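Local coordinates for protein tryptophan--tRNA ligase (Mycoplasma pneumoniae, PDB 2YY5) that probably charges tRNA(Trp) with tryptophan at the expense of ATP, as a homodimeric class I aminoacyl-tRNA synthetase, at residues K5-T9 with Y146-P152; Q157-L161 with P182-Q186; I214-D218 with L299-Q303; L258-N264 with E293-L298. The protein carries 1 engineered substitution. One frame throughout, in Å; residues are numbered along the deposited sequence.

Contact 1: K5-T9 with Y146-P152; sequences KRALT and YQPDIVP. With WSA (5'-O-[(L-tryptophylamino)sulfonyl]adenosine), chain J.
The Arg6 backbone is held by Asp149 at both its N and its O. Arg6 N donates to Asp149 OD1 (2.9 Å), which it meets from above the carboxylate plane, while Asp149 N returns a bond to Arg6 O (2.8 Å). That same oxygen takes a second bond from Ile150 N (3.2 Å), and Leu8 N reaches back to Ile150 O (3.2 Å), so Ala7 and Ile150 form a single parallel bridge. Beside this bridge, the Arg6 side chain runs out with CG anti to the backbone N and then bends at chi3 (-59°), which swings the guanidinium edge onto Tyr146 O; Arg6 NH2 lies 2.7 Å from Tyr146 O, above the carbonyl plane. Thr9 OG1 donates to Pro152 O (2.8 Å) at the far end of the pairing. Leu8 CD1 packs against CD2 of the Tyr146 ring and Leu8 CB rests on Pro148, while Ala7 CB meets Ile150 CD1. Thr9 OG1 lies 3.6 Å from indole atom CZ3 of the bound tryptophanyl-adenylate analogue WSA. Val151 CG1 is 3.7 Å from CH2 of the same indole.

One shell further out, Arg180 forms a salt bridge with Asp149 OD2, His89 bonds the Tyr146 hydroxyl, and strand 37-42 pairs with strand 6-11. Adjacent parallel strands with the ligand at their C-terminal ends are characteristic of the Rossmann-type catalytic domain of class I synthetases, to whose family this enzyme belongs.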
# COMPACT_ATOMS: atom_id res chain seq x y z
N LYS B 5 14.10 18.43 -19.58
CA LYS B 5 12.87 18.42 -18.77
C LYS B 5 12.20 17.04 -18.86
O LYS B 5 12.20 16.43 -19.93
CB LYS B 5 11.90 19.49 -19.25
CG LYS B 5 11.76 19.62 -20.76
CD LYS B 5 10.33 20.01 -21.22
CE LYS B 5 9.83 21.37 -20.68
NZ LYS B 5 8.44 21.67 -21.15
N ARG B 6 11.65 16.58 -17.75
CA ARG B 6 11.06 15.24 -17.64
C ARG B 6 9.53 15.08 -17.63
O ARG B 6 8.84 15.87 -16.99
CB ARG B 6 11.63 14.62 -16.37
CG ARG B 6 11.20 13.21 -16.04
CD ARG B 6 11.87 12.71 -14.73
NE ARG B 6 13.33 12.72 -14.82
CZ ARG B 6 14.15 12.89 -13.78
NH1 ARG B 6 15.46 12.88 -13.97
NH2 ARG B 6 13.65 13.07 -12.56
N ALA B 7 9.04 14.00 -18.25
CA ALA B 7 7.60 13.67 -18.33
C ALA B 7 7.27 12.24 -17.85
O ALA B 7 7.94 11.27 -18.21
CB ALA B 7 7.12 13.81 -19.77
N LEU B 8 6.22 12.12 -17.03
CA LEU B 8 5.80 10.82 -16.52
C LEU B 8 4.30 10.64 -16.68
O LEU B 8 3.52 11.57 -16.44
CB LEU B 8 6.14 10.67 -15.04
CG LEU B 8 5.56 9.34 -14.51
CD1 LEU B 8 6.65 8.28 -14.51
CD2 LEU B 8 5.00 9.52 -13.12
N THR B 9 3.89 9.44 -17.08
CA THR B 9 2.47 9.13 -17.23
C THR B 9 2.27 7.63 -17.18
O THR B 9 3.15 6.85 -17.56
CB THR B 9 1.87 9.69 -18.56
OG1 THR B 9 0.44 9.63 -18.49
CG2 THR B 9 2.33 8.89 -19.78
N TYR B 146 9.53 9.69 -9.86
CA TYR B 146 10.37 10.14 -10.96
C TYR B 146 10.56 11.66 -10.99
O TYR B 146 11.21 12.18 -11.89
CB TYR B 146 9.77 9.64 -12.28
CG TYR B 146 9.64 8.13 -12.30
CD1 TYR B 146 10.74 7.32 -12.60
CD2 TYR B 146 8.46 7.52 -11.88
CE1 TYR B 146 10.67 5.93 -12.47
CE2 TYR B 146 8.38 6.13 -11.74
CZ TYR B 146 9.48 5.34 -12.04
OH TYR B 146 9.42 3.98 -11.86
N GLN B 147 9.99 12.35 -10.00
CA GLN B 147 10.12 13.80 -9.90
C GLN B 147 10.01 14.49 -11.25
O GLN B 147 10.84 15.32 -11.59
CB GLN B 147 11.48 14.15 -9.29
CG GLN B 147 11.63 13.83 -7.82
CD GLN B 147 10.67 14.61 -6.96
OE1 GLN B 147 9.73 14.05 -6.38
NE2 GLN B 147 10.89 15.92 -6.87
N PRO B 148 8.98 14.16 -12.04
CA PRO B 148 8.81 14.76 -13.37
C PRO B 148 8.37 16.22 -13.35
O PRO B 148 7.81 16.69 -12.35
CB PRO B 148 7.75 13.88 -13.99
CG PRO B 148 6.83 13.69 -12.82
CD PRO B 148 7.80 13.35 -11.69
N ASP B 149 8.62 16.92 -14.45
CA ASP B 149 8.22 18.31 -14.59
C ASP B 149 6.73 18.35 -14.95
O ASP B 149 5.96 19.15 -14.39
CB ASP B 149 9.01 18.99 -15.70
CG ASP B 149 10.46 19.24 -15.31
OD1 ASP B 149 11.34 19.02 -16.17
OD2 ASP B 149 10.71 19.66 -14.16
N ILE B 150 6.33 17.49 -15.88
CA ILE B 150 4.94 17.43 -16.28
C ILE B 150 4.39 16.01 -16.24
O ILE B 150 5.13 15.03 -16.20
CB ILE B 150 4.70 18.06 -17.69
CG1 ILE B 150 5.15 17.11 -18.81
CG2 ILE B 150 5.40 19.40 -17.78
CD1 ILE B 150 6.61 16.88 -18.88
N VAL B 151 3.07 15.92 -16.23
CA VAL B 151 2.38 14.64 -16.19
C VAL B 151 1.29 14.75 -17.23
O VAL B 151 0.22 15.30 -16.97
CB VAL B 151 1.76 14.38 -14.80
CG1 VAL B 151 1.01 13.06 -14.80
CG2 VAL B 151 2.85 14.34 -13.75
N PRO B 152 1.55 14.25 -18.45
CA PRO B 152 0.54 14.32 -19.51
C PRO B 152 -0.61 13.34 -19.33
O PRO B 152 -0.41 12.11 -19.36
CB PRO B 152 1.36 14.09 -20.78
CG PRO B 152 2.52 13.27 -20.32
CD PRO B 152 2.88 13.89 -19.00
CD2 WSA J . -1.43 7.44 -13.99
CE3 WSA J . -1.41 8.37 -15.02
CZ3 WSA J . -0.47 9.40 -15.00
CH2 WSA J . 0.44 9.49 -13.95
CZ2 WSA J . 0.42 8.56 -12.92
CE2 WSA J . -0.52 7.53 -12.94
N11 WSA J . -0.75 6.51 -12.12
CD1 WSA J . -1.76 5.78 -12.59
CG WSA J . -2.20 6.31 -13.73
CB WSA J . -3.33 5.77 -14.60
CA WSA J . -4.49 6.76 -14.70
NH3 WSA J . -5.01 7.09 -13.37
C WSA J . -5.60 6.13 -15.55
O WSA J . -6.35 5.29 -15.06
NS WSA J . -5.71 6.54 -16.81
S WSA J . -6.53 5.44 -17.69
O1S WSA J . -5.81 4.13 -17.67
O2S WSA J . -7.90 5.24 -17.12
O5' WSA J . -6.60 5.97 -19.02
C5' WSA J . -5.38 6.36 -19.66
C4' WSA J . -5.34 7.83 -20.11
O4' WSA J . -6.45 8.09 -20.99
C3' WSA J . -5.45 8.83 -18.96
O3' WSA J . -4.59 9.95 -19.21
C2' WSA J . -6.91 9.27 -19.05
O2' WSA J . -7.06 10.58 -18.51
C1' WSA J . -7.03 9.34 -20.58
N9 WSA J . -8.46 9.38 -20.97
C8 WSA J . -9.38 8.51 -20.58
N7 WSA J . -10.54 8.80 -21.16
C5 WSA J . -10.35 9.86 -21.94
C4 WSA J . -9.02 10.24 -21.81
N3 WSA J . -8.57 11.30 -22.50
C2 WSA J . -9.38 11.98 -23.30
N1 WSA J . -10.65 11.64 -23.44
C6 WSA J . -11.17 10.60 -22.78
N6 WSA J . -12.45 10.25 -22.95

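Contact 2: Q157-L161 with P182-Q186; sequences QKQHL and PQFVQ. With WSA (5'-O-[(L-tryptophylamino)sulfonyl]adenosine), chain J; SO4 (sulfate ion), chain I.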
# COMPACT_ATOMS: atom_id res chain seq x y z
N GLN B 157 -8.19 13.30 -15.16
CA GLN B 157 -7.13 13.07 -14.18
C GLN B 157 -6.68 14.31 -13.42
O GLN B 157 -5.67 14.26 -12.72
CB GLN B 157 -5.92 12.44 -14.89
CG GLN B 157 -6.19 11.03 -15.34
CD GLN B 157 -6.61 10.15 -14.19
OE1 GLN B 157 -5.79 9.75 -13.36
NE2 GLN B 157 -7.91 9.87 -14.10
N LYS B 158 -7.43 15.41 -13.53
CA LYS B 158 -7.08 16.66 -12.86
C LYS B 158 -7.07 16.62 -11.34
O LYS B 158 -6.12 17.09 -10.71
CB LYS B 158 -7.98 17.80 -13.32
CG LYS B 158 -7.74 19.10 -12.55
CD LYS B 158 -8.58 20.27 -13.07
CE LYS B 158 -7.96 20.88 -14.31
NZ LYS B 158 -7.68 19.84 -15.35
N GLN B 159 -8.13 16.09 -10.73
CA GLN B 159 -8.20 16.01 -9.28
C GLN B 159 -7.00 15.26 -8.72
O GLN B 159 -6.45 15.63 -7.68
CB GLN B 159 -9.47 15.30 -8.81
CG GLN B 159 -10.63 16.19 -8.39
CD GLN B 159 -11.54 15.51 -7.38
OE1 GLN B 159 -11.97 14.37 -7.57
NE2 GLN B 159 -11.85 16.22 -6.30
N HIS B 160 -6.62 14.19 -9.41
CA HIS B 160 -5.50 13.37 -8.99
C HIS B 160 -4.20 14.17 -8.98
O HIS B 160 -3.41 14.05 -8.04
CB HIS B 160 -5.38 12.15 -9.90
CG HIS B 160 -6.51 11.18 -9.73
ND1 HIS B 160 -6.95 10.36 -10.74
CD2 HIS B 160 -7.28 10.90 -8.65
CE1 HIS B 160 -7.94 9.61 -10.30
NE2 HIS B 160 -8.17 9.92 -9.03
N LEU B 161 -3.99 14.99 -10.01
CA LEU B 161 -2.80 15.81 -10.05
C LEU B 161 -2.80 16.81 -8.90
O LEU B 161 -1.76 17.10 -8.31
CB LEU B 161 -2.67 16.52 -11.40
CG LEU B 161 -1.62 15.86 -12.30
CD1 LEU B 161 -0.28 15.92 -11.61
CD2 LEU B 161 -1.99 14.40 -12.60
N PRO B 182 4.80 18.35 -9.45
CA PRO B 182 4.48 17.95 -10.82
C PRO B 182 3.39 18.83 -11.41
O PRO B 182 2.44 19.18 -10.71
CB PRO B 182 4.03 16.50 -10.66
CG PRO B 182 3.33 16.53 -9.33
CD PRO B 182 4.30 17.35 -8.48
N GLN B 183 3.52 19.18 -12.68
CA GLN B 183 2.51 20.00 -13.34
C GLN B 183 1.54 19.19 -14.20
O GLN B 183 1.95 18.38 -15.02
CB GLN B 183 3.18 21.06 -14.21
CG GLN B 183 2.18 21.75 -15.13
CD GLN B 183 2.79 22.91 -15.88
OE1 GLN B 183 3.80 22.78 -16.57
NE2 GLN B 183 2.15 24.08 -15.76
N PHE B 184 0.24 19.44 -14.01
CA PHE B 184 -0.79 18.76 -14.79
C PHE B 184 -0.77 19.30 -16.23
O PHE B 184 -0.76 20.52 -16.44
CB PHE B 184 -2.16 19.01 -14.17
CG PHE B 184 -3.32 18.65 -15.07
CD1 PHE B 184 -3.79 17.33 -15.14
CD2 PHE B 184 -3.93 19.61 -15.87
CE1 PHE B 184 -4.85 16.99 -15.99
CE2 PHE B 184 -4.99 19.28 -16.71
CZ PHE B 184 -5.45 17.96 -16.77
N VAL B 185 -0.74 18.41 -17.21
CA VAL B 185 -0.73 18.81 -18.62
C VAL B 185 -1.67 17.94 -19.46
O VAL B 185 -1.54 16.72 -19.52
CB VAL B 185 0.69 18.75 -19.21
CG1 VAL B 185 0.64 18.88 -20.72
CG2 VAL B 185 1.52 19.88 -18.64
N GLN B 186 -2.61 18.60 -20.12
CA GLN B 186 -3.59 17.93 -20.97
C GLN B 186 -3.55 18.51 -22.37
O GLN B 186 -3.10 19.64 -22.57
CB GLN B 186 -5.00 18.10 -20.39
CG GLN B 186 -5.54 19.51 -20.52
CD GLN B 186 -6.96 19.67 -19.99
OE1 GLN B 186 -7.50 20.77 -19.98
NE2 GLN B 186 -7.56 18.58 -19.53
CD2 WSA J . -1.43 7.44 -13.99
CE3 WSA J . -1.41 8.37 -15.02
CZ3 WSA J . -0.47 9.40 -15.00
CH2 WSA J . 0.44 9.49 -13.95
CZ2 WSA J . 0.42 8.56 -12.92
CE2 WSA J . -0.52 7.53 -12.94
N11 WSA J . -0.75 6.51 -12.12
CD1 WSA J . -1.76 5.78 -12.59
CG WSA J . -2.20 6.31 -13.73
CB WSA J . -3.33 5.77 -14.60
CA WSA J . -4.49 6.76 -14.70
NH3 WSA J . -5.01 7.09 -13.37
C WSA J . -5.60 6.13 -15.55
O WSA J . -6.35 5.29 -15.06
NS WSA J . -5.71 6.54 -16.81
S WSA J . -6.53 5.44 -17.69
O1S WSA J . -5.81 4.13 -17.67
O2S WSA J . -7.90 5.24 -17.12
O5' WSA J . -6.60 5.97 -19.02
C5' WSA J . -5.38 6.36 -19.66
C4' WSA J . -5.34 7.83 -20.11
O4' WSA J . -6.45 8.09 -20.99
C3' WSA J . -5.45 8.83 -18.96
O3' WSA J . -4.59 9.95 -19.21
C2' WSA J . -6.91 9.27 -19.05
O2' WSA J . -7.06 10.58 -18.51
C1' WSA J . -7.03 9.34 -20.58
N9 WSA J . -8.46 9.38 -20.97
C8 WSA J . -9.38 8.51 -20.58
N7 WSA J . -10.54 8.80 -21.16
C5 WSA J . -10.35 9.86 -21.94
C4 WSA J . -9.02 10.24 -21.81
N3 WSA J . -8.57 11.30 -22.50
C2 WSA J . -9.38 11.98 -23.30
N1 WSA J . -10.65 11.64 -23.44
C6 WSA J . -11.17 10.60 -22.78
N6 WSA J . -12.45 10.25 -22.95
S SO4 I . -9.00 6.71 -12.73
O1 SO4 I . -9.67 7.47 -11.67
O2 SO4 I . -7.89 7.52 -13.27
O3 SO4 I . -8.46 5.46 -12.17
O4 SO4 I . -9.97 6.41 -13.80
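The Phe184 ring takes Lys158 CB over one face, offset toward the rim, while Leu161 CG lies in plane at its edge, as does NE2 of Gln186, which is hydrogen-bonded to Asn155. Lys158 runs across the ring at about a right angle; its chain is extended to CD, then bends at chi3 (-80°) and chi4, which carries NZ back to within 3.1 Å of Phe184 CE2. Leu161 packs at the ring edge, CG against Phe184 CB (3.7 Å) and CD1 near Pro182 CG (4.3 Å).

The second flat group, the His160 ring, has the Gln157 amide and a sulfate at its edge. His160 ND1 donates in its ring plane to Gln157 OE1 (2.9 Å), arriving above the amide carbonyl plane. OE1 also accepts from the amino group NH3 of the adenylate analogue (2.8 Å), so His160 is a second-shell residue that helps position the first-shell glutamine. The sulfate, probably from the crystallisation liquor, sits by Gln157 NE2 and is also held by Tyr135.

Helix 158-175 thus packs on strand 183-185 within a beta-alpha-beta unit begun by strand 150-152, whose Val151 touches both Leu161 and Pro182; helix 131-144 lies alongside, its Met139 against Gln157 and His160.

Contact 3: I214-D218 with L299-Q303; sequences IYLDD and LVNIQ
Asp218 O accepts a hydrogen bond from Gln303 NE2 at 3.1 Å, the one definite polar bond from the loop to the helix. The donor stands above the carbonyl plane, some 41° out of it, and the bond is moderately bent (149° at the hydrogen). Leu216 O lies 3.0 Å from the same NE2, so the amide nitrogen sits between two carbonyl oxygens of one turn. Gln303 gets there by leaving its helix with CG anti to the carbonyl carbon (chi1 -67°) and staying extended beyond it; CG itself brushes Leu216 O.

One helical turn earlier, Leu299 supplies the apolar half: its CD2 meets Ile214 CG2 at 3.9 Å, the two side chains crossing at about a right angle, and lies near Tyr215 O.

Residues Tyr215 to Asp218 form a type I turn, closed by Asp218 N to Tyr215 O (3.1 Å). Asp218 OD1 also accepts from Tyr215 N (3.2 Å) and forms a salt bridge with Lys226 of helix 220-228, which would probably keep the carboxylate ionised. Backbone bonds from Ile214 to Leu19 and from Leu216 to Gln17 tie this loop to what is probably the 'HIGH' region, and Met203 of the predicted 'KMSKS' region lies close to Ile214.

Because Gln303 addresses main-chain oxygens, its grip depends on the fold of the turn, while the charge on Asp218 is spent on Lys226 and not on helix 284-308.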
# COMPACT_ATOMS: atom_id res chain seq x y z
N ILE B 214 -15.30 3.83 -29.15
CA ILE B 214 -14.57 3.28 -30.28
C ILE B 214 -13.34 2.60 -29.69
O ILE B 214 -12.41 3.28 -29.26
CB ILE B 214 -14.09 4.40 -31.26
CG1 ILE B 214 -15.29 5.19 -31.78
CG2 ILE B 214 -13.30 3.78 -32.40
CD1 ILE B 214 -16.30 4.36 -32.55
N TYR B 215 -13.35 1.27 -29.63
CA TYR B 215 -12.22 0.52 -29.07
C TYR B 215 -11.09 0.45 -30.08
O TYR B 215 -11.33 0.41 -31.29
CB TYR B 215 -12.64 -0.90 -28.68
CG TYR B 215 -13.74 -0.96 -27.64
CD1 TYR B 215 -13.55 -0.42 -26.36
CD2 TYR B 215 -14.98 -1.52 -27.93
CE1 TYR B 215 -14.57 -0.43 -25.41
CE2 TYR B 215 -16.01 -1.53 -26.99
CZ TYR B 215 -15.79 -0.98 -25.74
OH TYR B 215 -16.82 -0.99 -24.82
N LEU B 216 -9.86 0.45 -29.59
CA LEU B 216 -8.70 0.38 -30.46
C LEU B 216 -8.63 -0.93 -31.24
O LEU B 216 -7.99 -1.00 -32.29
CB LEU B 216 -7.42 0.61 -29.63
CG LEU B 216 -6.95 2.07 -29.58
CD1 LEU B 216 -8.13 3.01 -29.47
CD2 LEU B 216 -5.99 2.26 -28.43
N ASP B 217 -9.29 -1.97 -30.74
CA ASP B 217 -9.30 -3.26 -31.42
C ASP B 217 -10.67 -3.54 -32.04
O ASP B 217 -11.10 -4.69 -32.16
CB ASP B 217 -8.93 -4.39 -30.45
CG ASP B 217 -9.94 -4.56 -29.33
OD1 ASP B 217 -11.13 -4.24 -29.53
OD2 ASP B 217 -9.55 -5.05 -28.25
N ASP B 218 -11.37 -2.49 -32.42
CA ASP B 218 -12.68 -2.64 -33.03
C ASP B 218 -12.46 -2.84 -34.53
O ASP B 218 -11.68 -2.12 -35.15
CB ASP B 218 -13.52 -1.38 -32.80
CG ASP B 218 -14.61 -1.58 -31.77
OD1 ASP B 218 -15.25 -0.57 -31.40
OD2 ASP B 218 -14.84 -2.72 -31.32
N LEU B 299 -7.13 3.04 -36.95
CA LEU B 299 -7.24 1.73 -36.31
C LEU B 299 -6.56 0.62 -37.11
O LEU B 299 -5.78 -0.16 -36.55
CB LEU B 299 -8.71 1.39 -36.04
CG LEU B 299 -9.30 1.95 -34.74
CD1 LEU B 299 -8.66 3.26 -34.37
CD2 LEU B 299 -10.79 2.14 -34.90
N VAL B 300 -6.85 0.55 -38.40
CA VAL B 300 -6.26 -0.47 -39.27
C VAL B 300 -4.73 -0.37 -39.24
O VAL B 300 -4.05 -1.38 -39.29
CB VAL B 300 -6.79 -0.33 -40.72
CG1 VAL B 300 -5.99 -1.21 -41.68
CG2 VAL B 300 -8.25 -0.74 -40.76
N ASN B 301 -4.21 0.84 -39.13
CA ASN B 301 -2.76 1.06 -39.08
C ASN B 301 -2.16 0.78 -37.70
O ASN B 301 -0.95 0.58 -37.57
CB ASN B 301 -2.42 2.48 -39.53
CG ASN B 301 -0.96 2.82 -39.34
OD1 ASN B 301 -0.54 3.23 -38.26
ND2 ASN B 301 -0.16 2.63 -40.39
N ILE B 302 -2.99 0.79 -36.66
CA ILE B 302 -2.50 0.50 -35.32
C ILE B 302 -2.55 -1.02 -35.19
O ILE B 302 -1.56 -1.67 -34.85
CB ILE B 302 -3.39 1.09 -34.20
CG1 ILE B 302 -3.52 2.61 -34.35
CG2 ILE B 302 -2.81 0.72 -32.84
CD1 ILE B 302 -2.21 3.36 -34.29
N GLN B 303 -3.72 -1.57 -35.48
CA GLN B 303 -3.94 -3.01 -35.41
C GLN B 303 -2.93 -3.71 -36.30
O GLN B 303 -2.48 -4.81 -36.01
CB GLN B 303 -5.38 -3.32 -35.83
CG GLN B 303 -6.43 -2.79 -34.83
CD GLN B 303 -7.86 -2.80 -35.36
OE1 GLN B 303 -8.31 -3.79 -35.95
NE2 GLN B 303 -8.58 -1.71 -35.15

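Contact 4: L258-N264 with E293-L298; sequences LLKEPVN and EATVNL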
# COMPACT_ATOMS: atom_id res chain seq x y z
N LEU B 258 -7.40 13.41 -35.84
CA LEU B 258 -7.01 12.27 -36.67
C LEU B 258 -6.35 12.69 -37.97
O LEU B 258 -5.54 11.94 -38.52
CB LEU B 258 -8.24 11.41 -36.96
CG LEU B 258 -8.90 10.78 -35.73
CD1 LEU B 258 -10.06 9.89 -36.19
CD2 LEU B 258 -7.87 9.96 -34.95
N LEU B 259 -6.68 13.87 -38.46
CA LEU B 259 -6.12 14.37 -39.70
C LEU B 259 -4.63 14.70 -39.60
O LEU B 259 -3.95 14.76 -40.62
CB LEU B 259 -6.91 15.60 -40.16
CG LEU B 259 -8.38 15.29 -40.45
CD1 LEU B 259 -9.13 16.56 -40.80
CD2 LEU B 259 -8.47 14.27 -41.58
N LYS B 260 -4.12 14.90 -38.38
CA LYS B 260 -2.70 15.21 -38.17
C LYS B 260 -1.87 13.96 -38.42
O LYS B 260 -0.67 14.02 -38.65
CB LYS B 260 -2.43 15.66 -36.72
CG LYS B 260 -3.51 16.51 -36.07
CD LYS B 260 -3.30 16.61 -34.55
CE LYS B 260 -2.15 17.53 -34.20
NZ LYS B 260 -2.39 18.93 -34.66
N GLU B 261 -2.53 12.81 -38.35
CA GLU B 261 -1.86 11.53 -38.53
C GLU B 261 -1.37 11.33 -39.97
O GLU B 261 -2.03 11.76 -40.92
CB GLU B 261 -2.83 10.40 -38.16
CG GLU B 261 -2.16 9.19 -37.55
CD GLU B 261 -1.80 9.38 -36.09
OE1 GLU B 261 -0.86 8.71 -35.63
OE2 GLU B 261 -2.47 10.19 -35.40
N PRO B 262 -0.20 10.69 -40.15
CA PRO B 262 0.35 10.43 -41.50
C PRO B 262 -0.72 9.78 -42.37
O PRO B 262 -1.01 10.26 -43.48
CB PRO B 262 1.53 9.51 -41.21
CG PRO B 262 2.06 10.10 -39.93
CD PRO B 262 0.78 10.30 -39.12
N VAL B 263 -1.29 8.69 -41.89
CA VAL B 263 -2.38 8.06 -42.64
C VAL B 263 -3.41 9.19 -42.55
O VAL B 263 -3.39 9.96 -41.59
CB VAL B 263 -2.91 6.80 -41.92
CG1 VAL B 263 -3.84 6.03 -42.84
CG2 VAL B 263 -1.75 5.93 -41.48
N ASN B 264 -4.29 9.31 -43.53
CA ASN B 264 -5.27 10.40 -43.52
C ASN B 264 -4.69 11.67 -44.14
O ASN B 264 -5.32 12.73 -44.13
CB ASN B 264 -5.76 10.71 -42.10
CG ASN B 264 -6.53 9.56 -41.48
OD1 ASN B 264 -6.95 8.63 -42.18
ND2 ASN B 264 -6.75 9.62 -40.17
N GLU B 293 -13.67 7.35 -41.98
CA GLU B 293 -12.49 7.04 -42.79
C GLU B 293 -11.21 7.31 -42.00
O GLU B 293 -10.32 6.47 -41.94
CB GLU B 293 -12.49 7.86 -44.08
CG GLU B 293 -11.43 7.44 -45.09
CD GLU B 293 -11.40 8.36 -46.31
OE1 GLU B 293 -12.48 8.59 -46.90
OE2 GLU B 293 -10.31 8.84 -46.68
N ALA B 294 -11.12 8.49 -41.39
CA ALA B 294 -9.94 8.85 -40.61
C ALA B 294 -9.77 7.83 -39.48
O ALA B 294 -8.66 7.38 -39.19
CB ALA B 294 -10.11 10.24 -40.03
N THR B 295 -10.88 7.44 -38.88
CA THR B 295 -10.85 6.48 -37.79
C THR B 295 -10.42 5.09 -38.24
O THR B 295 -9.49 4.52 -37.67
CB THR B 295 -12.21 6.38 -37.10
OG1 THR B 295 -12.60 7.68 -36.63
CG2 THR B 295 -12.14 5.41 -35.94
N VAL B 296 -11.08 4.55 -39.26
CA VAL B 296 -10.73 3.23 -39.77
C VAL B 296 -9.26 3.22 -40.16
O VAL B 296 -8.51 2.33 -39.75
CB VAL B 296 -11.59 2.82 -41.01
CG1 VAL B 296 -11.05 1.53 -41.61
CG2 VAL B 296 -13.05 2.62 -40.59
N ASN B 297 -8.84 4.22 -40.93
CA ASN B 297 -7.45 4.33 -41.35
C ASN B 297 -6.51 4.20 -40.17
O ASN B 297 -5.56 3.42 -40.22
CB ASN B 297 -7.21 5.67 -42.06
CG ASN B 297 -7.82 5.72 -43.45
OD1 ASN B 297 -8.55 4.81 -43.86
ND2 ASN B 297 -7.54 6.80 -44.17
N LEU B 298 -6.76 4.96 -39.11
CA LEU B 298 -5.92 4.92 -37.93
C LEU B 298 -5.95 3.54 -37.27
O LEU B 298 -4.90 2.92 -37.06
CB LEU B 298 -6.37 6.00 -36.94
CG LEU B 298 -5.56 6.37 -35.67
CD1 LEU B 298 -5.52 5.18 -34.75
CD2 LEU B 298 -4.15 6.82 -36.03
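This is packing within the helical part of the chain: the C-terminal part of helix 246-259 and the loop leading to helix 265-271 lie against the flank of helix 284-308. Asn264 occupies the N-cap position of helix 265-271, yet its side chain makes no capping bond and is turned across the interface instead. Its ND2 bridges two carbonyl oxygens, Leu258 O of its own segment (3.1 Å, almost straight at 176°) and Ala294 O of the facing helix (3.1 Å). Both acceptors lie in the plane of the Asn264 amide, as expected if each takes one of its two hydrogens. Each oxygen is shared as well: Glu261 N reaches Leu258 O, and Leu298 N reaches Ala294 O, in both cases from the face opposite to ND2. With these bonds the Asn264 amide has its rotation fixed, and the loop is stitched to the helix flank.

Apolar groups close in around this polar centre. Leu258 sets CB on Ala294 CB (3.8 Å) and CD1 beside Thr295, whose hydroxyl is bonded to Leu291 O in its own helix. The Glu261 chain, bent at chi2 (79°), lays its CG on Leu298 CD2, and Val263 CG1 rests on Asn297 CB at 3.5 Å. Outside the pair, Leu23 of helix 19-26 backs Leu258, and Leu267 lies on Ala294.

Asn297 completes the amide pair: the two amide planes are 31° apart, and Asn297 ND2 donates to Asn264 OD1 at 2.8 Å, coming in nearly along the C=O axis, though the bond is bent at the hydrogen.

Overall arrangement
Contacts 1 and 2 belong to the catalytic domain and are joined by strand pairing: Asp149 O and Val151 N probably bond to Gln183, and both contacts reach the adenylate analogue. Contacts 3 and 4 share helix 284-308 and touch through Ile214 and Thr295; their centres lie about 27 to 28 Å from those of the first two. Contact 3 is the buried one, while the others are partly buried, and contact 4 sits farthest from the chain's centre. Contact 1 mixes main-chain bridge bonds with side-chain bonds to the backbone; aromatic and aliphatic packing dominates contact 2. In contacts 3 and 4 side-chain amides make the polar bonds, to backbone carbonyls and, in contact 4, also to each other.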